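Local coordinates for envelope glycoprotein (Thogoto virus, PDB 5XEA) that probably attaches the virus to its host-cell receptor and later drives fusion of the viral envelope with the host membrane, at residues V172-S175 with P179-W182. Residues are numbered along the deposited sequence; the frame is centred on the assembly and turned at random.
Sequences VEHS and PLFW. With NAG (2-acetamido-2-deoxy-beta-D-glucopyranose), chain E.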
ATOM      1  N   VAL B 172     -22.856   1.669   5.973  1.00 47.79           N
ATOM      2  CA  VAL B 172     -24.217   2.151   6.177  1.00 45.15           C
ATOM      3  C   VAL B 172     -24.469   3.290   5.201  1.00 43.52           C
ATOM      4  O   VAL B 172     -23.801   4.330   5.265  1.00 45.06           O
ATOM      5  CB  VAL B 172     -24.451   2.623   7.623  1.00 39.22           C
ATOM      6  CG1 VAL B 172     -25.918   2.987   7.824  1.00 45.27           C
ATOM      7  CG2 VAL B 172     -24.016   1.547   8.616  1.00 47.19           C
ATOM      8  N   GLU B 173     -25.446   3.112   4.323  1.00 45.23           N
ATOM      9  CA  GLU B 173     -25.780   4.119   3.323  1.00 55.42           C
ATOM     10  C   GLU B 173     -26.940   4.975   3.817  1.00 60.68           C
ATOM     11  O   GLU B 173     -27.953   4.452   4.292  1.00 55.59           O
ATOM     12  CB  GLU B 173     -26.110   3.469   1.982  1.00 55.67           C
ATOM     13  CG  GLU B 173     -24.860   3.111   1.171  1.00 57.13           C
ATOM     14  CD  GLU B 173     -24.073   1.957   1.779  1.00 62.09           C
ATOM     15  OE1 GLU B 173     -22.889   2.145   2.137  1.00 58.16           O
ATOM     16  OE2 GLU B 173     -24.651   0.860   1.902  1.00 64.62           O
ATOM     17  N   HIS B 174     -26.771   6.291   3.738  1.00 58.66           N
ATOM     18  CA  HIS B 174     -27.781   7.209   4.235  1.00 51.29           C
ATOM     19  C   HIS B 174     -27.695   8.518   3.465  1.00 55.16           C
ATOM     20  O   HIS B 174     -26.679   8.830   2.837  1.00 54.70           O
ATOM     21  CB  HIS B 174     -27.611   7.470   5.727  1.00 49.40           C
ATOM     22  CG  HIS B 174     -26.254   7.984   6.090  1.00 56.65           C
ATOM     23  ND1 HIS B 174     -26.000   9.319   6.312  1.00 56.75           N
ATOM     24  CD2 HIS B 174     -25.075   7.342   6.263  1.00 49.87           C
ATOM     25  CE1 HIS B 174     -24.722   9.477   6.611  1.00 54.24           C
ATOM     26  NE2 HIS B 174     -24.138   8.293   6.584  1.00 49.22           N
ATOM     27  N   SER B 175     -28.777   9.289   3.532  1.00 48.62           N
ATOM     28  CA  SER B 175     -28.756  10.613   2.936  1.00 56.65           C
ATOM     29  C   SER B 175     -27.894  11.547   3.779  1.00 59.20           C
ATOM     30  O   SER B 175     -27.685  11.329   4.972  1.00 66.03           O
ATOM     31  CB  SER B 175     -30.172  11.164   2.806  1.00 54.99           C
ATOM     32  OG  SER B 175     -30.236  12.454   3.379  1.00 75.64           O
ATOM     33  N   PRO B 179     -28.659  11.968   9.980  1.00 68.99           N
ATOM     34  CA  PRO B 179     -27.545  11.534  10.830  1.00 61.60           C
ATOM     35  C   PRO B 179     -27.737  10.086  11.245  1.00 57.27           C
ATOM     36  O   PRO B 179     -28.860   9.591  11.343  1.00 53.60           O
ATOM     37  CB  PRO B 179     -27.624  12.473  12.041  1.00 67.53           C
ATOM     38  CG  PRO B 179     -28.727  13.467  11.734  1.00 73.80           C
ATOM     39  CD  PRO B 179     -29.605  12.827  10.708  1.00 72.78           C
ATOM     40  N   LEU B 180     -26.628   9.391  11.472  1.00 55.33           N
ATOM     41  CA  LEU B 180     -26.682   8.019  11.966  1.00 46.48           C
ATOM     42  C   LEU B 180     -26.475   8.023  13.471  1.00 48.30           C
ATOM     43  O   LEU B 180     -25.580   8.710  13.974  1.00 44.77           O
ATOM     44  CB  LEU B 180     -25.612   7.137  11.322  1.00 60.03           C
ATOM     45  CG  LEU B 180     -25.555   6.894   9.822  1.00 48.67           C
ATOM     46  CD1 LEU B 180     -24.395   5.920   9.566  1.00 48.39           C
ATOM     47  CD2 LEU B 180     -26.872   6.328   9.323  1.00 48.00           C
ATOM     48  N   PHE B 181     -27.290   7.248  14.182  1.00 49.27           N
ATOM     49  CA  PHE B 181     -27.119   7.055  15.616  1.00 45.42           C
ATOM     50  C   PHE B 181     -27.394   5.604  15.956  1.00 43.19           C
ATOM     51  O   PHE B 181     -28.439   5.060  15.581  1.00 45.06           O
ATOM     52  CB  PHE B 181     -28.036   7.944  16.459  1.00 41.76           C
ATOM     53  CG  PHE B 181     -27.914   7.683  17.947  1.00 44.44           C
ATOM     54  CD1 PHE B 181     -26.892   8.268  18.686  1.00 42.55           C
ATOM     55  CD2 PHE B 181     -28.797   6.838  18.597  1.00 50.58           C
ATOM     56  CE1 PHE B 181     -26.758   8.019  20.048  1.00 47.61           C
ATOM     57  CE2 PHE B 181     -28.673   6.585  19.973  1.00 48.59           C
ATOM     58  CZ  PHE B 181     -27.650   7.176  20.694  1.00 45.93           C
ATOM     59  N   TRP B 182     -26.467   4.984  16.682  1.00 39.10           N
ATOM     60  CA  TRP B 182     -26.718   3.652  17.189  1.00 46.19           C
ATOM     61  C   TRP B 182     -25.935   3.448  18.475  1.00 46.53           C
ATOM     62  O   TRP B 182     -24.979   4.166  18.783  1.00 41.82           O
ATOM     63  CB  TRP B 182     -26.383   2.565  16.162  1.00 41.98           C
ATOM     64  CG  TRP B 182     -24.920   2.299  15.950  1.00 41.55           C
ATOM     65  CD1 TRP B 182     -24.178   1.307  16.533  1.00 48.53           C
ATOM     66  CD2 TRP B 182     -24.031   3.001  15.071  1.00 43.93           C
ATOM     67  NE1 TRP B 182     -22.883   1.362  16.084  1.00 42.05           N
ATOM     68  CE2 TRP B 182     -22.765   2.387  15.182  1.00 42.78           C
ATOM     69  CE3 TRP B 182     -24.179   4.091  14.206  1.00 45.99           C
ATOM     70  CZ2 TRP B 182     -21.657   2.828  14.473  1.00 44.68           C
ATOM     71  CZ3 TRP B 182     -23.071   4.528  13.497  1.00 44.73           C
ATOM     72  CH2 TRP B 182     -21.829   3.899  13.637  1.00 43.43           C
TER
HETATM   73  C1  NAG E   2     -24.614  -2.647  14.562  1.00 81.70           C
HETATM   74  C2  NAG E   2     -25.903  -1.859  14.313  1.00 78.36           C
HETATM   75  C3  NAG E   2     -26.710  -1.761  15.592  1.00 80.64           C
HETATM   76  C4  NAG E   2     -27.237  -3.135  15.967  1.00 93.46           C
HETATM   77  C5  NAG E   2     -26.095  -4.147  16.092  1.00 93.75           C
HETATM   78  C6  NAG E   2     -26.309  -5.416  15.295  1.00 97.78           C
HETATM   79  C7  NAG E   2     -25.411  -0.263  12.508  1.00 57.11           C
HETATM   80  C8  NAG E   2     -25.103   1.164  12.170  1.00 51.68           C
HETATM   81  N2  NAG E   2     -25.602  -0.530  13.802  1.00 63.61           N
HETATM   82  O3  NAG E   2     -27.793  -0.861  15.392  1.00 72.98           O
HETATM   83  O4  NAG E   2     -27.923  -3.058  17.212  1.00 91.87           O
HETATM   84  O5  NAG E   2     -24.802  -3.618  15.723  1.00 85.07           O
HETATM   85  O6  NAG E   2     -27.344  -5.272  14.330  1.00 94.83           O
HETATM   86  O7  NAG E   2     -25.480  -1.134  11.648  1.00 66.37           O
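Two successive strands of a branched antiparallel sheet of this gp64-like fusion glycoprotein, 171-174 and 180-184, meet through side chains alone: each bonds its backbone to a different neighbour, Val172 and His174 to strand 159-165, Leu180 and Trp182 to strand 187-192. Leu180 bridges the space between them. Its CG lies over one face of the His174 imidazole, 3.8 Å from the ring centroid and 19° off the ring normal, a CH-pi contact displaced toward the CD2 rim, where CG comes within 3.6 Å of His174 CD2. The branched end of leucine suits this place, because CD1 and CD2 lie on the same face of the ring as CG, and both also reach Val172 CG1, 3.7 Å from Leu180 CD1. Beta-branched Val172 offers two methyls: with CG1 anti to the backbone N (chi1 -174°), CG1 faces Leu180 while CG2 meets the acetamide methyl C8 of the N-acetylglucosamine at 3.7 Å. That acetamide lies over one face of the Trp182 indole, its N2 3.6 Å from Trp182 CD1 and its methyl C8 nearer the six-membered ring. Tyr189 stacks with Trp182. The histidine is held by its nitrogens: ND1 donates to Ser175 O at 2.9 Å, the donor lying above the carbonyl plane, while NE2 hydrogen-bonds Thr164 OG1. These bonds restrain ring rotation and satisfy a buried polar side chain while one face stays presented to leucine. The segments thus touch only by dispersion and CH-pi contacts, with no hydrogen bond between them, and the apolar surface continues onto the glycan.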